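Local coordinates for protein probable glucarate dehydratase (Mycobacterium smegmatis str. MC2 155, PDB 3VDG) that probably dehydrates glucarate or a related acid sugar, as a metal-dependent member of the enolase superfamily, at residues A[238-243]-A[264-269]. Numbering follows the deposited sequence.
With NA (sodium ion), chain C.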
loop_
_atom_site.group_PDB
_atom_site.type_symbol
_atom_site.label_atom_id
_atom_site.label_comp_id
_atom_site.label_asym_id
_atom_site.label_seq_id
_atom_site.Cartn_x
_atom_site.Cartn_y
_atom_site.Cartn_z
ATOM N N ASP A 238 -9.440 33.854 3.301
ATOM C CA ASP A 238 -8.497 32.978 2.611
ATOM C C ASP A 238 -8.478 31.547 3.172
ATOM O O ASP A 238 -7.784 30.688 2.649
ATOM C CB ASP A 238 -7.094 33.589 2.654
ATOM C CG ASP A 238 -7.006 34.894 1.881
ATOM O OD1 ASP A 238 -7.562 34.959 0.762
ATOM O OD2 ASP A 238 -6.386 35.852 2.391
ATOM N N HIS A 239 -9.239 31.297 4.234
ATOM C CA HIS A 239 -9.262 29.971 4.850
ATOM C C HIS A 239 -10.157 28.997 4.130
ATOM O O HIS A 239 -11.339 29.264 3.930
ATOM C CB HIS A 239 -9.702 30.076 6.295
ATOM C CG HIS A 239 -8.633 30.610 7.219
ATOM N ND1 HIS A 239 -8.060 31.819 7.047
ATOM C CD2 HIS A 239 -8.046 30.054 8.351
ATOM C CE1 HIS A 239 -7.148 32.027 8.016
ATOM N NE2 HIS A 239 -7.140 30.949 8.816
ATOM N N PRO A 240 -9.609 27.838 3.731
ATOM C CA PRO A 240 -10.512 26.801 3.248
ATOM C C PRO A 240 -11.488 26.387 4.362
ATOM O O PRO A 240 -11.114 26.377 5.544
ATOM C CB PRO A 240 -9.562 25.644 2.886
ATOM C CG PRO A 240 -8.252 26.320 2.591
ATOM C CD PRO A 240 -8.189 27.447 3.592
ATOM N N LEU A 241 -12.724 26.065 3.968
ATOM C CA LEU A 241 -13.811 25.756 4.914
ATOM C C LEU A 241 -14.421 24.405 4.594
ATOM O O LEU A 241 -14.549 24.020 3.431
ATOM C CB LEU A 241 -14.934 26.815 4.832
ATOM C CG LEU A 241 -14.556 28.272 5.124
ATOM C CD1 LEU A 241 -15.779 29.158 4.960
ATOM C CD2 LEU A 241 -13.976 28.435 6.521
ATOM N N ARG A 242 -14.824 23.686 5.634
ATOM C CA ARG A 242 -15.485 22.409 5.447
ATOM C C ARG A 242 -16.645 22.346 6.397
ATOM O O ARG A 242 -16.597 22.930 7.475
ATOM C CB ARG A 242 -14.547 21.265 5.815
ATOM C CG ARG A 242 -13.227 21.293 5.088
ATOM C CD ARG A 242 -12.212 20.616 5.987
ATOM N NE ARG A 242 -10.893 20.649 5.390
ATOM C CZ ARG A 242 -9.827 20.075 5.919
ATOM N NH1 ARG A 242 -9.916 19.423 7.080
ATOM N NH2 ARG A 242 -8.673 20.162 5.285
ATOM N N LEU A 243 -17.680 21.621 6.005
ATOM C CA LEU A 243 -18.852 21.471 6.855
ATOM C C LEU A 243 -19.170 19.978 6.934
ATOM O O LEU A 243 -19.090 19.271 5.932
ATOM C CB LEU A 243 -20.034 22.236 6.239
ATOM C CG LEU A 243 -21.421 22.127 6.885
ATOM C CD1 LEU A 243 -21.382 22.608 8.330
ATOM C CD2 LEU A 243 -22.426 22.944 6.060
ATOM N N VAL A 264 -17.851 28.171 -1.730
ATOM C CA VAL A 264 -17.481 28.510 -0.361
ATOM C C VAL A 264 -16.741 27.363 0.353
ATOM O O VAL A 264 -15.788 27.608 1.109
ATOM C CB VAL A 264 -18.723 28.911 0.474
ATOM C CG1 VAL A 264 -18.305 29.343 1.867
ATOM C CG2 VAL A 264 -19.491 30.041 -0.204
ATOM N N LEU A 265 -17.170 26.119 0.115
ATOM C CA LEU A 265 -16.576 24.952 0.801
ATOM C C LEU A 265 -15.482 24.290 -0.005
ATOM O O LEU A 265 -15.609 24.107 -1.203
ATOM C CB LEU A 265 -17.632 23.887 1.100
ATOM C CG LEU A 265 -18.747 24.236 2.079
ATOM C CD1 LEU A 265 -19.690 23.041 2.191
ATOM C CD2 LEU A 265 -18.196 24.625 3.444
ATOM N N GLU A 266 -14.416 23.898 0.676
ATOM C CA GLU A 266 -13.395 23.056 0.082
ATOM C C GLU A 266 -13.943 21.639 -0.144
ATOM O O GLU A 266 -13.725 21.016 -1.185
ATOM C CB GLU A 266 -12.196 23.030 1.027
ATOM C CG GLU A 266 -11.081 22.125 0.585
ATOM C CD GLU A 266 -9.832 22.309 1.422
ATOM O OE1 GLU A 266 -9.872 22.019 2.648
ATOM O OE2 GLU A 266 -8.822 22.742 0.829
ATOM N N TYR A 267 -14.664 21.104 0.834
ATOM C CA TYR A 267 -15.473 19.918 0.568
ATOM C C TYR A 267 -16.614 19.858 1.571
ATOM O O TYR A 267 -16.599 20.577 2.556
ATOM C CB TYR A 267 -14.648 18.613 0.572
ATOM C CG TYR A 267 -13.786 18.299 1.805
ATOM C CD1 TYR A 267 -12.402 18.215 1.695
ATOM C CD2 TYR A 267 -14.356 18.021 3.049
ATOM C CE1 TYR A 267 -11.604 17.895 2.791
ATOM C CE2 TYR A 267 -13.571 17.696 4.153
ATOM C CZ TYR A 267 -12.194 17.630 4.022
ATOM O OH TYR A 267 -11.387 17.311 5.112
ATOM N N LEU A 268 -17.602 19.022 1.292
ATOM C CA LEU A 268 -18.750 18.814 2.181
ATOM C C LEU A 268 -18.722 17.371 2.682
ATOM O O LEU A 268 -18.760 16.453 1.865
ATOM C CB LEU A 268 -20.042 19.056 1.383
ATOM C CG LEU A 268 -21.368 18.822 2.101
ATOM C CD1 LEU A 268 -21.494 19.833 3.234
ATOM C CD2 LEU A 268 -22.516 18.996 1.106
ATOM N N GLU A 269 -18.616 17.149 3.998
ATOM C CA GLU A 269 -18.414 15.780 4.493
ATOM C C GLU A 269 -19.737 15.172 4.905
ATOM O O GLU A 269 -20.492 15.808 5.634
ATOM C CB GLU A 269 -17.523 15.712 5.756
ATOM C CG GLU A 269 -16.342 16.651 5.826
ATOM C CD GLU A 269 -15.552 16.469 7.118
ATOM O OE1 GLU A 269 -14.839 17.419 7.523
ATOM O OE2 GLU A 269 -15.657 15.381 7.742
HETATM NA NA NA C . -16.291 13.959 9.311
HETATM O O HOH W 1 -13.175 26.827 1.153
HETATM O O HOH W 2 -6.971 22.056 3.494
HETATM O O HOH W 3 -18.385 12.869 9.154
HETATM O O HOH W 4 -15.533 14.024 11.474
#
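Arg242 and Tyr267 show how the inside of a parallel beta barrel can be filled by long polar side chains laid over one another. The arginine leaves its strand beside the backbone N (chi1 -55°) and runs extended across one face of the tyrosine ring, CG standing 4.0 Å from the ring centroid in a CH-pi contact. Its guanidinium lies within 18° of parallel to the ring, with Tyr267 OH over one face; the hydroxyl bonds instead to Ser341. Glu266 comes in at the guanidinium edge: its OE1 sits in that plane and takes a fairly straight salt-bridge hydrogen bond from Arg242 NE (3.2 Å), with a weaker one from NH2. Water 2 also donates to this oxygen. Asp370 and the carbonyl of Ala368 hold the other guanidinium nitrogens. Away from this polar face, Leu243 CB touches Leu265 CD2 and Leu268 CD1, each 4.1 Å away and set roughly at right angles about it. Two backbone bonds, Glu266 N to Leu241 O (2.8 Å) and Glu269 N to Leu243 O (2.9 Å), tie 238-243 to 264-269, the two ends of this beta-alpha-beta unit. Leu243 N and Tyr267 O are buried without a partner. Glu269 OE2 binds sodium at 2.2 Å alongside Asp244 and Asn292, and OE1 pairs with Lys214. Glu266 and Asp370 probably balance the arginine's charge, and the bonds at its edge fix how the guanidinium is turned.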